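Local coordinates for rhamnosidase B (Bacillus sp., PDB 2OKX), which hydrolyses terminal alpha-L-rhamnose residues from rhamnosides as a glycoside hydrolase of family 78, at residues 22-27 against 131-136; 49-54 against 91-96. One frame throughout, in Å; residues are numbered along the deposited sequence. Where two conformers were deposited one is given.

How the contacts relate
Contacts 1 and 2 lie in the same seven-stranded antiparallel sheet, their centres about 9 Å apart. They share no strand, but strands 22-31 and 87-96 are neighbours, and Phe26 N lies 2.8 Å from Val92 O in a probable hydrogen bond. Along the chain, contact 2 is nested inside the loop closed by contact 1. Both are largely buried, yet their chemistry differs. Contact 1 has Glu132, Arg133 and Leu134 partly exposed, and side-chain polar bonds reinforce its few backbone bonds. Contact 2 relies on six backbone bonds and apolar packing; its partly exposed residues are Arg49 and Phe53.

Contact 1: 22-27 against 131-136; sequences EWRCFR and TERLGG
Arg24 reaches across to Thr131 with most of its side chain. From CB the chain starts with CG anti to the backbone N (chi1 175°), and CG comes within 3.1 Å of Thr131 OG1. CD also packs on that oxygen, and the bend at chi3 (-70°) then places NE 3.3 Å from Glu22 OE1, in a salt bridge whose oxygen is met from above the carboxylate plane. At the tip, NH1 donates to Thr131 OG1 over 3.1 Å, nearly straight at 168° and with the oxygen in the guanidinium plane; NH1 also donates to a water that bonds back to Thr131 O. NH2 makes a weak bond to the same Glu22 oxygen, and Arg133 CG lies over one guanidinium face. Trp12 adds a cation-pi contact. An alanine here would probably leave Thr131 OG1 without its N-H donor and Glu22 with only the long, out-of-plane approach of Arg133 among the charges of the two segments.

The backbones meet as antiparallel strands in the N-terminal domain of the rhamnosidase, with Cys25 and Glu132 a hydrogen-bonded pair flanked by two non-hydrogen-bonded ones. Cys25 O is gripped twice, by Thr131 OG1 at 2.8 Å and by Glu132 N at 3.2 Å, from opposite faces of its carbonyl plane. Thr131 OG1 also sits over one face of the Phe26 ring, offset toward the rim and 3.5 Å from CE2.

Beyond the paired residues, Leu134 N still donates to Trp23 O (2.8 Å). Leu134 CD2 meets the indole edge at CE3 (3.6 Å), while CD1 packs against Cys25 SG.

Contact 2: 49-54 against 91-96; sequences RYVLFV and AVLVLH
Tyr50 and Val94 face each other as a non-hydrogen-bonded pair within a regular antiparallel pairing, part of the beta-sandwich of the rhamnosidase N-terminal domain. The strand segments run at 166° to each other. Three hydrogen-bonded pairs, Arg49 with Leu95, Val51 with Leu93 and Phe53 with Ala91, each carry two reciprocal backbone bonds. Leu95 N to Arg49 O and Phe53 N to Ala91 O both measure 2.8 Å. The non-hydrogen-bonded positions add CA-H...O contacts, such as Tyr50 CA to Leu93 O at 3.1 Å.

On the face of Tyr50, Leu52, Val92 and Val94, the cross-strand touches are made by methyl and methylene groups. Val92 uses both branches: CG1 meets Tyr50 CB at 3.9 Å, and CG2 meets Leu52 CD1 at 4.0 Å. On the other face two of the three pairs meet CB to CB, at 4.1 Å for Val51 and Leu93 and at 3.9 Å for Phe53 and Ala91. There the Phe53 ring turns its edge to Ala91 O, which lies near the ring plane.

Further out, strand 41-47 of the second sheet covers the former face, with Ile44 against Tyr50, Leu42 against Leu52 and Ala46 against Val94. On the latter face Trp23 of the neighbouring strand packs on Leu93 and Leu95, while strand 57-62 flanks 49-54 through backbone bonds of Tyr50 and Leu52. Tyr50 holds CG between the backbone N and the carbonyl carbon (chi1 74°), and its ring leads away from strand 91-96 to a hydroxyl hydrogen-bonded to Asp74 OD2 and Tyr76 OH.

Contact 1: 22-27 against 131-136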
loop_
_atom_site.group_PDB
_atom_site.type_symbol
_atom_site.label_atom_id
_atom_site.label_comp_id
_atom_site.label_asym_id
_atom_site.label_seq_id
_atom_site.Cartn_x
_atom_site.Cartn_y
_atom_site.Cartn_z
ATOM N N GLU A 22 6.475 -7.211 18.324
ATOM C CA GLU A 22 6.207 -7.007 19.741
ATOM C C GLU A 22 5.629 -5.631 20.032
ATOM O O GLU A 22 6.173 -4.616 19.605
ATOM C CB GLU A 22 7.490 -7.191 20.565
ATOM C CG GLU A 22 7.300 -6.953 22.063
ATOM C CD GLU A 22 8.568 -7.187 22.869
ATOM O OE1 GLU A 22 9.232 -6.198 23.264
ATOM O OE2 GLU A 22 8.903 -8.368 23.098
ATOM N N TRP A 23 4.520 -5.608 20.762
ATOM C CA TRP A 23 3.883 -4.354 21.145
ATOM C C TRP A 23 4.233 -4.117 22.613
ATOM O O TRP A 23 3.928 -4.939 23.475
ATOM C CB TRP A 23 2.366 -4.452 20.941
ATOM C CG TRP A 23 1.975 -4.563 19.485
ATOM C CD1 TRP A 23 2.820 -4.689 18.414
ATOM C CD2 TRP A 23 0.647 -4.547 18.947
ATOM N NE1 TRP A 23 2.099 -4.752 17.245
ATOM C CE2 TRP A 23 0.764 -4.668 17.543
ATOM C CE3 TRP A 23 -0.631 -4.442 19.513
ATOM C CZ2 TRP A 23 -0.352 -4.686 16.695
ATOM C CZ3 TRP A 23 -1.741 -4.461 18.668
ATOM C CH2 TRP A 23 -1.592 -4.582 17.275
ATOM N N ARG A 24 4.892 -2.997 22.888
ATOM C CA ARG A 24 5.321 -2.679 24.245
ATOM C C ARG A 24 4.768 -1.361 24.778
ATOM O O ARG A 24 4.745 -0.352 24.074
ATOM C CB ARG A 24 6.852 -2.667 24.285
ATOM C CG ARG A 24 7.473 -2.230 25.601
ATOM C CD ARG A 24 8.982 -2.461 25.570
ATOM N NE ARG A 24 9.307 -3.884 25.607
ATOM C CZ ARG A 24 9.238 -4.641 26.698
ATOM N NH1 ARG A 24 8.859 -4.113 27.856
ATOM N NH2 ARG A 24 9.541 -5.931 26.633
ATOM N N CYS A 25 4.333 -1.386 26.037
ATOM C CA CYS A 25 3.770 -0.216 26.705
ATOM C C CYS A 25 4.805 0.542 27.527
ATOM O O CYS A 25 5.710 -0.055 28.110
ATOM C CB CYS A 25 2.639 -0.638 27.647
ATOM S SG CYS A 25 1.325 -1.615 26.896
ATOM N N PHE A 26 4.655 1.863 27.572
ATOM C CA PHE A 26 5.541 2.720 28.349
ATOM C C PHE A 26 4.698 3.725 29.126
ATOM O O PHE A 26 3.685 4.217 28.623
ATOM C CB PHE A 26 6.523 3.475 27.447
ATOM C CG PHE A 26 7.523 2.590 26.757
ATOM C CD1 PHE A 26 7.218 1.983 25.541
ATOM C CD2 PHE A 26 8.769 2.353 27.332
ATOM C CE1 PHE A 26 8.139 1.155 24.908
ATOM C CE2 PHE A 26 9.699 1.526 26.708
ATOM C CZ PHE A 26 9.383 0.925 25.493
ATOM N N ARG A 27 5.111 4.014 30.357
ATOM C CA ARG A 27 4.409 4.968 31.206
ATOM C C ARG A 27 5.399 5.904 31.883
ATOM O O ARG A 27 6.434 5.475 32.394
ATOM C CB ARG A 27 3.581 4.248 32.276
ATOM C CG ARG A 27 2.286 3.618 31.767
ATOM C CD ARG A 27 1.594 2.833 32.869
ATOM N NE ARG A 27 1.285 3.670 34.025
ATOM C CZ ARG A 27 0.221 4.461 34.119
ATOM N NH1 ARG A 27 -0.653 4.529 33.123
ATOM N NH2 ARG A 27 0.037 5.196 35.210
ATOM N N THR A 131 7.819 0.042 31.901
ATOM C CA THR A 131 7.510 -0.634 30.647
ATOM C C THR A 131 7.198 -2.116 30.821
ATOM O O THR A 131 7.762 -2.789 31.687
ATOM C CB THR A 131 8.669 -0.498 29.636
ATOM O OG1 THR A 131 8.316 -1.154 28.412
ATOM C CG2 THR A 131 9.942 -1.125 30.191
ATOM N N GLU A 132 6.286 -2.607 29.988
ATOM C CA GLU A 132 5.861 -4.005 29.981
ATOM C C GLU A 132 5.241 -4.278 28.612
ATOM O O GLU A 132 4.708 -3.365 27.980
ATOM C CB GLU A 132 4.800 -4.272 31.059
ATOM C CG GLU A 132 5.294 -4.236 32.501
ATOM C CD GLU A 132 6.224 -5.388 32.848
ATOM O OE1 GLU A 132 5.837 -6.556 32.626
ATOM O OE2 GLU A 132 7.340 -5.125 33.352
ATOM N N ARG A 133 5.314 -5.520 28.147
ATOM C CA ARG A 133 4.718 -5.849 26.861
ATOM C C ARG A 133 3.212 -5.711 27.003
ATOM O O ARG A 133 2.672 -5.875 28.100
ATOM C CB ARG A 133 5.047 -7.285 26.450
ATOM C CG ARG A 133 6.429 -7.482 25.860
ATOM C CD ARG A 133 6.481 -8.801 25.113
ATOM N NE ARG A 133 5.458 -8.851 24.070
ATOM C CZ ARG A 133 5.142 -9.941 23.380
ATOM N NH1 ARG A 133 5.768 -11.086 23.617
ATOM N NH2 ARG A 133 4.194 -9.886 22.458
ATOM N N LEU A 134 2.534 -5.406 25.901
ATOM C CA LEU A 134 1.083 -5.297 25.933
ATOM C C LEU A 134 0.556 -6.693 26.236
ATOM O O LEU A 134 0.810 -7.637 25.485
ATOM C CB LEU A 134 0.546 -4.831 24.580
ATOM C CG LEU A 134 -0.977 -4.710 24.469
ATOM C CD1 LEU A 134 -1.467 -3.575 25.357
ATOM C CD2 LEU A 134 -1.364 -4.447 23.017
ATOM N N GLY A 135 -0.173 -6.822 27.339
ATOM C CA GLY A 135 -0.709 -8.114 27.720
ATOM C C GLY A 135 -1.628 -8.752 26.694
ATOM O O GLY A 135 -2.508 -8.092 26.141
ATOM N N GLY A 136 -1.419 -10.039 26.436
ATOM C CA GLY A 136 -2.254 -10.752 25.488
ATOM C C GLY A 136 -1.873 -10.629 24.020
ATOM O O GLY A 136 -2.404 -11.363 23.190
HETATM O O HOH W 1 9.397 -5.136 30.769
#

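Contact 2: 49-54 against 91-96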
loop_
_atom_site.group_PDB
_atom_site.type_symbol
_atom_site.label_atom_id
_atom_site.label_comp_id
_atom_site.label_asym_id
_atom_site.label_seq_id
_atom_site.Cartn_x
_atom_site.Cartn_y
_atom_site.Cartn_z
ATOM N N ARG A 49 6.596 2.001 15.287
ATOM C CA ARG A 49 5.482 2.954 15.298
ATOM C C ARG A 49 4.942 3.126 16.722
ATOM O O ARG A 49 5.187 2.284 17.585
ATOM C CB ARG A 49 4.355 2.448 14.389
ATOM C CG ARG A 49 4.748 2.229 12.929
ATOM C CD ARG A 49 5.004 3.542 12.212
ATOM N NE ARG A 49 5.198 3.357 10.776
ATOM C CZ ARG A 49 6.376 3.368 10.159
ATOM N NH1 ARG A 49 7.496 3.561 10.847
ATOM N NH2 ARG A 49 6.433 3.192 8.845
ATOM N N TYR A 50 4.196 4.203 16.967
ATOM C CA TYR A 50 3.648 4.443 18.298
ATOM C C TYR A 50 2.216 4.971 18.304
ATOM O O TYR A 50 1.717 5.470 17.298
ATOM C CB TYR A 50 4.507 5.463 19.053
ATOM C CG TYR A 50 4.322 6.888 18.560
ATOM C CD1 TYR A 50 5.172 7.438 17.602
ATOM C CD2 TYR A 50 3.255 7.666 19.009
ATOM C CE1 TYR A 50 4.964 8.727 17.102
ATOM C CE2 TYR A 50 3.034 8.953 18.513
ATOM C CZ TYR A 50 3.891 9.474 17.561
ATOM O OH TYR A 50 3.657 10.734 17.058
ATOM N N VAL A 51 1.582 4.855 19.466
ATOM C CA VAL A 51 0.247 5.384 19.724
ATOM C C VAL A 51 0.436 6.161 21.033
ATOM O O VAL A 51 0.794 5.579 22.062
ATOM C CB VAL A 51 -0.804 4.285 19.937
ATOM C CG1 VAL A 51 -2.139 4.933 20.287
ATOM C CG2 VAL A 51 -0.951 3.438 18.673
ATOM N N LEU A 52 0.210 7.469 20.987
ATOM C CA LEU A 52 0.405 8.335 22.150
ATOM C C LEU A 52 -0.836 8.667 22.969
ATOM O O LEU A 52 -1.888 9.009 22.419
ATOM C CB LEU A 52 1.059 9.644 21.700
ATOM C CG LEU A 52 1.184 10.771 22.735
ATOM C CD1 LEU A 52 2.192 10.372 23.811
ATOM C CD2 LEU A 52 1.625 12.057 22.039
ATOM N N PHE A 53 -0.691 8.577 24.292
ATOM C CA PHE A 53 -1.764 8.886 25.230
ATOM C C PHE A 53 -1.270 9.915 26.245
ATOM O O PHE A 53 -0.164 9.796 26.775
ATOM C CB PHE A 53 -2.211 7.641 26.001
ATOM C CG PHE A 53 -2.796 6.559 25.144
ATOM C CD1 PHE A 53 -1.971 5.647 24.492
ATOM C CD2 PHE A 53 -4.175 6.430 25.010
ATOM C CE1 PHE A 53 -2.512 4.619 23.724
ATOM C CE2 PHE A 53 -4.726 5.406 24.243
ATOM C CZ PHE A 53 -3.892 4.500 23.600
ATOM N N VAL A 54 -2.083 10.934 26.503
ATOM C CA VAL A 54 -1.727 11.955 27.480
ATOM C C VAL A 54 -2.871 12.010 28.477
ATOM O O VAL A 54 -3.983 12.422 28.145
ATOM C CB VAL A 54 -1.537 13.338 26.832
ATOM C CG1 VAL A 54 -1.189 14.364 27.900
ATOM C CG2 VAL A 54 -0.429 13.279 25.788
ATOM N N ALA A 91 1.516 7.969 28.424
ATOM C CA ALA A 91 1.508 6.539 28.138
ATOM C C ALA A 91 1.703 6.334 26.647
ATOM O O ALA A 91 1.126 7.054 25.829
ATOM C CB ALA A 91 0.195 5.922 28.583
ATOM N N VAL A 92 2.518 5.351 26.288
ATOM C CA VAL A 92 2.780 5.090 24.883
ATOM C C VAL A 92 2.788 3.609 24.557
ATOM O O VAL A 92 3.284 2.790 25.335
ATOM C CB VAL A 92 4.148 5.660 24.447
ATOM C CG1 VAL A 92 4.329 5.472 22.944
ATOM C CG2 VAL A 92 4.264 7.128 24.834
ATOM N N LEU A 93 2.220 3.274 23.406
ATOM C CA LEU A 93 2.210 1.903 22.925
ATOM C C LEU A 93 3.153 1.935 21.735
ATOM O O LEU A 93 2.942 2.702 20.799
ATOM C CB LEU A 93 0.819 1.481 22.449
ATOM C CG LEU A 93 0.804 0.115 21.747
ATOM C CD1 LEU A 93 1.091 -0.978 22.765
ATOM C CD2 LEU A 93 -0.546 -0.126 21.084
ATOM N N VAL A 94 4.209 1.133 21.777
ATOM C CA VAL A 94 5.147 1.104 20.669
ATOM C C VAL A 94 5.101 -0.260 19.998
ATOM O O VAL A 94 5.214 -1.294 20.659
ATOM C CB VAL A 94 6.598 1.395 21.136
ATOM C CG1 VAL A 94 7.563 1.261 19.962
ATOM C CG2 VAL A 94 6.688 2.798 21.726
ATOM N N LEU A 95 4.897 -0.255 18.685
ATOM C CA LEU A 95 4.862 -1.493 17.919
ATOM C C LEU A 95 6.233 -1.635 17.274
ATOM O O LEU A 95 6.656 -0.752 16.533
ATOM C CB LEU A 95 3.807 -1.431 16.805
ATOM C CG LEU A 95 2.314 -1.283 17.110
ATOM C CD1 LEU A 95 2.016 0.133 17.601
ATOM C CD2 LEU A 95 1.520 -1.577 15.842
ATOM N N HIS A 96 6.950 -2.712 17.579
ATOM C CA HIS A 96 8.248 -2.913 16.946
ATOM C C HIS A 96 8.140 -4.133 16.047
ATOM O O HIS A 96 7.874 -5.232 16.518
ATOM C CB HIS A 96 9.364 -3.140 17.965
ATOM C CG HIS A 96 10.711 -3.268 17.332
ATOM N ND1 HIS A 96 11.367 -2.192 16.770
ATOM C CD2 HIS A 96 11.466 -4.356 17.055
ATOM C CE1 HIS A 96 12.463 -2.617 16.168
ATOM N NE2 HIS A 96 12.547 -3.926 16.326
#